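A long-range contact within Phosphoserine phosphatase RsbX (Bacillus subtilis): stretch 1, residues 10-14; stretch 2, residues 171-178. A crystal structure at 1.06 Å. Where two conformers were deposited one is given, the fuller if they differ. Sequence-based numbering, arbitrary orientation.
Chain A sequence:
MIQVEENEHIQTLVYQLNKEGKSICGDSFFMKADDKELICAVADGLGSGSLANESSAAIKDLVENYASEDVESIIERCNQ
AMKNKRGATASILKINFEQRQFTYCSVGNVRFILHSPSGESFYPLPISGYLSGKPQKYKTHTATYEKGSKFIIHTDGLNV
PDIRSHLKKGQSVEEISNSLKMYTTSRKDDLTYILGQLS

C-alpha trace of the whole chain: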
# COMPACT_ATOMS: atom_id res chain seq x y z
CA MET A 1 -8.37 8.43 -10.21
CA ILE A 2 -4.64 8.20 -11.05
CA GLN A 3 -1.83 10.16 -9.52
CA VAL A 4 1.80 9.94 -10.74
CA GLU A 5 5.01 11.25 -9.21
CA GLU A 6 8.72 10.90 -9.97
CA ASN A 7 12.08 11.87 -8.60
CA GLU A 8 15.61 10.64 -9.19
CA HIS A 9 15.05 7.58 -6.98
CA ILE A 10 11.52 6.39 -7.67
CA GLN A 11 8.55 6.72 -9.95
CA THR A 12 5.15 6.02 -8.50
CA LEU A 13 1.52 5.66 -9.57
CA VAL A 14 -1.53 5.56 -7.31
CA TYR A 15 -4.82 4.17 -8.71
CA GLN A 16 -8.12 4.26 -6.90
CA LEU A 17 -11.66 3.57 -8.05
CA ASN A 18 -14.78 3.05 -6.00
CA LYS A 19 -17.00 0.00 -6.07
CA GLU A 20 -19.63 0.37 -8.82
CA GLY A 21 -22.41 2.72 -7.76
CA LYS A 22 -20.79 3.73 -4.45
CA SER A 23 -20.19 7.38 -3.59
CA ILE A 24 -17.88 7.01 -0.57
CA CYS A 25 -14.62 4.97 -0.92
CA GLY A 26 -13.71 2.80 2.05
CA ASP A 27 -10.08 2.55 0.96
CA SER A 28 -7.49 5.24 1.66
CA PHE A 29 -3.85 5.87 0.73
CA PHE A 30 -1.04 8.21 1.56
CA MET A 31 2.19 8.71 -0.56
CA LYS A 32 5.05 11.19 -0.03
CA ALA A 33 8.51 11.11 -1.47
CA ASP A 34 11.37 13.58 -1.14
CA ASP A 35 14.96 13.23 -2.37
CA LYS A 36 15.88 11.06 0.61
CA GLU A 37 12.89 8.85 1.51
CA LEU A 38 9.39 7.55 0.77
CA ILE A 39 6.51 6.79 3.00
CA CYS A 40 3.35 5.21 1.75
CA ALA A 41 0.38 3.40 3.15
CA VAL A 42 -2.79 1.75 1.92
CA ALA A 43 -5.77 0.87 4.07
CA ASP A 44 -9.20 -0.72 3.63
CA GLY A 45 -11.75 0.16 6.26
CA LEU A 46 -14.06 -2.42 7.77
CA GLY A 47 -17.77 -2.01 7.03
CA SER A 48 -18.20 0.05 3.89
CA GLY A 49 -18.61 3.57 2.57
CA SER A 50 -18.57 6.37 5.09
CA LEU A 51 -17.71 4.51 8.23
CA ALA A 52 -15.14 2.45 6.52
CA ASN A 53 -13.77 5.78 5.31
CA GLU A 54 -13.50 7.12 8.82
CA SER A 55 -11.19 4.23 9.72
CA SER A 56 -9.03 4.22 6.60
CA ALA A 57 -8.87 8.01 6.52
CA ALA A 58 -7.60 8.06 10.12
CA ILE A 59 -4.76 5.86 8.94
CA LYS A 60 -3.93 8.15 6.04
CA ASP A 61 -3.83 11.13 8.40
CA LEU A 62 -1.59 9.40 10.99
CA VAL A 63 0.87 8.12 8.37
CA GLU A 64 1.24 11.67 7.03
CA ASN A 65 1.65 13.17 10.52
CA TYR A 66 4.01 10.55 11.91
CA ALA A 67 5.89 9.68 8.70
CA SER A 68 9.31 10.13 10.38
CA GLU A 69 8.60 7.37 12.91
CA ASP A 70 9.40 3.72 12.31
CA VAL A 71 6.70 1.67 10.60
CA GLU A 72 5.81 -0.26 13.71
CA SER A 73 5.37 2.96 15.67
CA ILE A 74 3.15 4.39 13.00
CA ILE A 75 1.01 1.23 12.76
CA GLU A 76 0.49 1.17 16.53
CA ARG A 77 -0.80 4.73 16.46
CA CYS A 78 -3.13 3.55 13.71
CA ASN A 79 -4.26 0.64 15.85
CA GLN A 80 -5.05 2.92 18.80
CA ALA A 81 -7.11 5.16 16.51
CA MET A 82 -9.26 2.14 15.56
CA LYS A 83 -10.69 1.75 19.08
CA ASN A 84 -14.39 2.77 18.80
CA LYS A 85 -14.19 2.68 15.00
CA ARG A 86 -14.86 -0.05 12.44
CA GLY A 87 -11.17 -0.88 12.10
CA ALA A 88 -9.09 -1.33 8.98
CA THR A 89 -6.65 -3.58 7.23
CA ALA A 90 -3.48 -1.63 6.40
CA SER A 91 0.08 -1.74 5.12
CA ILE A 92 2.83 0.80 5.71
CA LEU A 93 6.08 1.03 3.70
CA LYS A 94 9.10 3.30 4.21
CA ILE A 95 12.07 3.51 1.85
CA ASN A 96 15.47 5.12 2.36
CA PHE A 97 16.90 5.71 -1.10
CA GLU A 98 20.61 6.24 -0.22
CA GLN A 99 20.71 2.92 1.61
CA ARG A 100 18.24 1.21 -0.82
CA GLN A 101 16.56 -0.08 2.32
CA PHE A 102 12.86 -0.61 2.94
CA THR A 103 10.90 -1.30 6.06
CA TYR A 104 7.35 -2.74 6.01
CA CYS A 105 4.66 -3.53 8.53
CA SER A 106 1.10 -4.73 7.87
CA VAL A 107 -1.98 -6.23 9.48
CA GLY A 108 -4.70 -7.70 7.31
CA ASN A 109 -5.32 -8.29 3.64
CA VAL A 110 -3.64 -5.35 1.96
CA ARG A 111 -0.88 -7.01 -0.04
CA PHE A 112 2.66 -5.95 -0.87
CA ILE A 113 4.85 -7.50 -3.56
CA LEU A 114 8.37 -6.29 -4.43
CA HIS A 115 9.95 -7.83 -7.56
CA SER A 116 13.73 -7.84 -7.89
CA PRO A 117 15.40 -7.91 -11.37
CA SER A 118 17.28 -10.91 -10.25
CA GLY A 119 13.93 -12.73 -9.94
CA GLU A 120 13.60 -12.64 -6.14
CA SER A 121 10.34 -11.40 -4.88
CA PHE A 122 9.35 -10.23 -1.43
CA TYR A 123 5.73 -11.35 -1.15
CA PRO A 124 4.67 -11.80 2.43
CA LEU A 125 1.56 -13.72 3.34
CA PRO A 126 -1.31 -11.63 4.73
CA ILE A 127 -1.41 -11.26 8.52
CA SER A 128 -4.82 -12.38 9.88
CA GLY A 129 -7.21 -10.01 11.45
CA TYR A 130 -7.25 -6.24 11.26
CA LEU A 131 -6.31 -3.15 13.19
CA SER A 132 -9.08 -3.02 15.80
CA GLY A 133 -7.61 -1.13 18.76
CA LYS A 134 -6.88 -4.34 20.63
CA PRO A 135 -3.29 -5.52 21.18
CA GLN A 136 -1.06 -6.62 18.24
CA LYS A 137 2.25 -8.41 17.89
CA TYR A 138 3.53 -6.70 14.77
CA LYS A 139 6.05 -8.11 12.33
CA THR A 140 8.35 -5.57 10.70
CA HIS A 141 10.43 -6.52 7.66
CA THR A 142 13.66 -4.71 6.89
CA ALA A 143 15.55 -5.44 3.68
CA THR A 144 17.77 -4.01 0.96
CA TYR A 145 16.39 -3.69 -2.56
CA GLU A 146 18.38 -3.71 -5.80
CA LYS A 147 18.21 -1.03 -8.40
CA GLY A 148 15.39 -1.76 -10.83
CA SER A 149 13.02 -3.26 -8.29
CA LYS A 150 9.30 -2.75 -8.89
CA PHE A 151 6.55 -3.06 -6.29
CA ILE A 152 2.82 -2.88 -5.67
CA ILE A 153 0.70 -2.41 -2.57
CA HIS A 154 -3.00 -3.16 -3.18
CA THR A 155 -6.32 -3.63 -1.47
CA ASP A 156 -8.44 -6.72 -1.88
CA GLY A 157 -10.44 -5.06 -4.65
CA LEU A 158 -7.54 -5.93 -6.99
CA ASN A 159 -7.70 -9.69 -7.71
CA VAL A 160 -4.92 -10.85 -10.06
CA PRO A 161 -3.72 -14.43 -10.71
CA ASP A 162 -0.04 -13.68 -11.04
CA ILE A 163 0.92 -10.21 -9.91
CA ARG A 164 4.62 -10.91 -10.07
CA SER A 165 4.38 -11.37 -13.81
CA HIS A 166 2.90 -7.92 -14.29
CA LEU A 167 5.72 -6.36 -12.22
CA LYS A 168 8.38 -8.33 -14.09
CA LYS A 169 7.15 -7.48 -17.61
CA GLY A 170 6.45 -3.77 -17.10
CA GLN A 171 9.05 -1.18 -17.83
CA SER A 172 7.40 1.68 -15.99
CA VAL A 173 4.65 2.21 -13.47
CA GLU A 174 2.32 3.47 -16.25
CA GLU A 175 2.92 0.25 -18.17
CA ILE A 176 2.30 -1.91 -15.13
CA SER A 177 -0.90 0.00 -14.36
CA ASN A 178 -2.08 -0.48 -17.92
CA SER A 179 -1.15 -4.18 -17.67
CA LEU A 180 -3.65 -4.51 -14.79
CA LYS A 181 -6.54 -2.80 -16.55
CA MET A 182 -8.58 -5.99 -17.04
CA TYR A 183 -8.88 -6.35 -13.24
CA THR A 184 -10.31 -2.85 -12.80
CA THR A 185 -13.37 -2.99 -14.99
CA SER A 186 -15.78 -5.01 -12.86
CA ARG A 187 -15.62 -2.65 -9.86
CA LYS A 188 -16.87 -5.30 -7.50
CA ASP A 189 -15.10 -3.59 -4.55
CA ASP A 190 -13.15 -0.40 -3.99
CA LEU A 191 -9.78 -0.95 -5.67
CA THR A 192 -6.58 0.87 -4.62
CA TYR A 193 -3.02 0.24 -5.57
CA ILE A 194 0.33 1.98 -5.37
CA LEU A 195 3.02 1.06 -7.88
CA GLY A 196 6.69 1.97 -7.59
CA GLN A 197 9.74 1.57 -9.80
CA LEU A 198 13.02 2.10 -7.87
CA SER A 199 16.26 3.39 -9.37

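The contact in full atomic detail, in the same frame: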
# COMPACT_ATOMS: atom_id res chain seq x y z
N ILE A 10 12.73 7.18 -7.53
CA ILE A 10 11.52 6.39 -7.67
C ILE A 10 10.54 7.09 -8.60
O ILE A 10 10.48 8.31 -8.65
CB ILE A 10 10.84 6.17 -6.27
CG1 ILE A 10 9.85 4.96 -6.30
CG2 ILE A 10 10.24 7.47 -5.69
CD1 ILE A 10 9.25 4.67 -4.96
N GLN A 11 9.77 6.27 -9.31
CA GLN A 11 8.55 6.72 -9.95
C GLN A 11 7.38 5.94 -9.38
O GLN A 11 7.51 4.72 -9.16
CB GLN A 11 8.58 6.77 -11.46
CG GLN A 11 8.67 5.47 -12.11
CD GLN A 11 8.46 5.43 -13.59
OE1 GLN A 11 7.90 4.31 -13.95
NE2 GLN A 11 9.07 6.35 -14.40
N THR A 12 6.29 6.63 -9.12
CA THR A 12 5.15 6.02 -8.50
C THR A 12 3.83 6.34 -9.25
O THR A 12 3.74 7.35 -9.97
CB THR A 12 4.97 6.44 -7.04
OG1 THR A 12 4.78 7.87 -6.95
CG2 THR A 12 6.17 6.05 -6.17
N LEU A 13 2.87 5.50 -9.04
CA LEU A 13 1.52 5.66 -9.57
C LEU A 13 0.55 5.16 -8.53
O LEU A 13 0.72 4.02 -8.04
CB LEU A 13 1.40 4.97 -10.91
CG LEU A 13 0.02 5.10 -11.63
CD1 LEU A 13 0.25 4.93 -13.13
CD2 LEU A 13 -0.98 4.09 -11.11
N VAL A 14 -0.44 5.96 -8.20
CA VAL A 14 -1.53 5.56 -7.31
C VAL A 14 -2.80 5.48 -8.15
O VAL A 14 -3.11 6.46 -8.89
CB VAL A 14 -1.75 6.52 -6.16
CG1 VAL A 14 -2.92 6.02 -5.27
CG2 VAL A 14 -0.49 6.79 -5.44
N GLN A 171 7.88 -2.00 -17.84
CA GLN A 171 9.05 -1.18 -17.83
C GLN A 171 8.92 0.12 -17.13
O GLN A 171 9.87 0.87 -17.04
CB GLN A 171 9.56 -0.90 -19.28
CG GLN A 171 9.99 -2.09 -20.06
CD GLN A 171 10.64 -1.66 -21.38
OE1 GLN A 171 11.85 -1.33 -21.37
NE2 GLN A 171 9.90 -1.65 -22.43
N SER A 172 7.68 0.43 -16.68
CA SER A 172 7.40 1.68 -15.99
C SER A 172 6.14 1.44 -15.16
O SER A 172 5.36 0.52 -15.45
CB SER A 172 7.16 2.77 -17.03
OG SER A 172 5.97 2.55 -17.74
N VAL A 173 5.85 2.34 -14.24
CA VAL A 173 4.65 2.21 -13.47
C VAL A 173 3.39 2.42 -14.36
O VAL A 173 2.37 1.79 -14.13
CB VAL A 173 4.61 3.05 -12.22
CG1 VAL A 173 5.69 2.58 -11.23
CG2 VAL A 173 4.76 4.56 -12.46
N GLU A 174 3.45 3.31 -15.35
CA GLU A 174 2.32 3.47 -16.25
C GLU A 174 2.03 2.18 -16.98
O GLU A 174 0.88 1.77 -17.15
CB GLU A 174 2.58 4.59 -17.27
CG GLU A 174 1.54 4.77 -18.32
CD GLU A 174 1.80 6.01 -19.16
OE1 GLU A 174 2.01 7.12 -18.58
OE2 GLU A 174 1.89 5.93 -20.37
N GLU A 175 3.07 1.55 -17.49
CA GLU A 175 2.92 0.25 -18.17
C GLU A 175 2.36 -0.80 -17.27
O GLU A 175 1.48 -1.58 -17.68
CB GLU A 175 4.18 -0.23 -18.87
CG GLU A 175 4.51 0.59 -20.09
CD GLU A 175 5.86 0.51 -20.64
OE1 GLU A 175 6.74 1.01 -19.88
OE2 GLU A 175 6.03 0.37 -21.84
N ILE A 176 2.82 -0.91 -16.03
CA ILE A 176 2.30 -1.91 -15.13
C ILE A 176 0.82 -1.60 -14.84
O ILE A 176 0.01 -2.52 -14.79
CB ILE A 176 3.13 -1.96 -13.81
CG1 ILE A 176 4.60 -2.39 -14.07
CG2 ILE A 176 2.50 -3.01 -12.87
CD1 ILE A 176 5.58 -2.08 -12.97
N SER A 177 0.50 -0.35 -14.61
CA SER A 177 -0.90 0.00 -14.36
C SER A 177 -1.79 -0.42 -15.55
O SER A 177 -2.84 -1.04 -15.41
CB SER A 177 -1.01 1.48 -14.09
OG SER A 177 -2.35 1.82 -13.75
N ASN A 178 -1.31 -0.11 -16.76
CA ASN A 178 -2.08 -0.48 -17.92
C ASN A 178 -2.20 -1.99 -18.05
O ASN A 178 -3.25 -2.53 -18.48
CB ASN A 178 -1.50 0.19 -19.15
CG ASN A 178 -1.75 1.69 -19.20
OD1 ASN A 178 -0.97 2.42 -19.88
ND2 ASN A 178 -2.72 2.18 -18.46
O HOH W 1 5.36 5.55 -15.83

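Residues 10-14 form an extended strand, while stretch 2 enters through a short non-helical segment and becomes a helix at Val 173. The two axes approach to 8.4 Å, and their N-to-C directions differ by 30°, so helix and strand run roughly the same way. Their nearest alpha carbons are Leu 13 CA and Val 173 CA, 6.1 Å apart, which places the first turn of the helix over the strand. Within that helix, Ile 176 N donates to Ser 172 O (3.0 Å) and Ser 177 N to Val 173 O (2.9 Å).

Strand alternation sorts the side chains: the CA-to-CB bonds of Gln 11 and Leu 13 point toward the helix, those of Thr 12 and Val 14 away. Gln 11 supplies the one direct hydrogen bond across the contact. With chi1 at 67° (p) and chi2 at 169° (t), its amide reaches the helix start, where Val 173 N donates to Gln 11 OE1 at 2.9 Å with an N-H...acceptor angle of 167°. A first-turn amide has no preceding helical carbonyl to pair with, so a side-chain acceptor suits this position. Water 1 extends the arrangement, accepting from Glu 174 N (3.0 Å) and donating a weak bond to Gln 11 OE1 (3.4 Å). Ser 172 serves as N-cap: its OG accepts from Glu 175 N at 3.1 Å and donates to Glu 175 OE1 at 2.7 Å.

Beside this polar end lies an apolar contact. Val 173 and Leu 13, both buried, give up 83 and 76 Å² to the opposing stretch, the largest shares of the 292 Å² total; Leu 13 CB meets Val 173 CG2 at 3.7 Å. Leu 13 CD2 also lies 3.7 Å from Ser 177 OG, a packing contact one turn on; that small hydroxyl is hydrogen-bonded elsewhere in the structure.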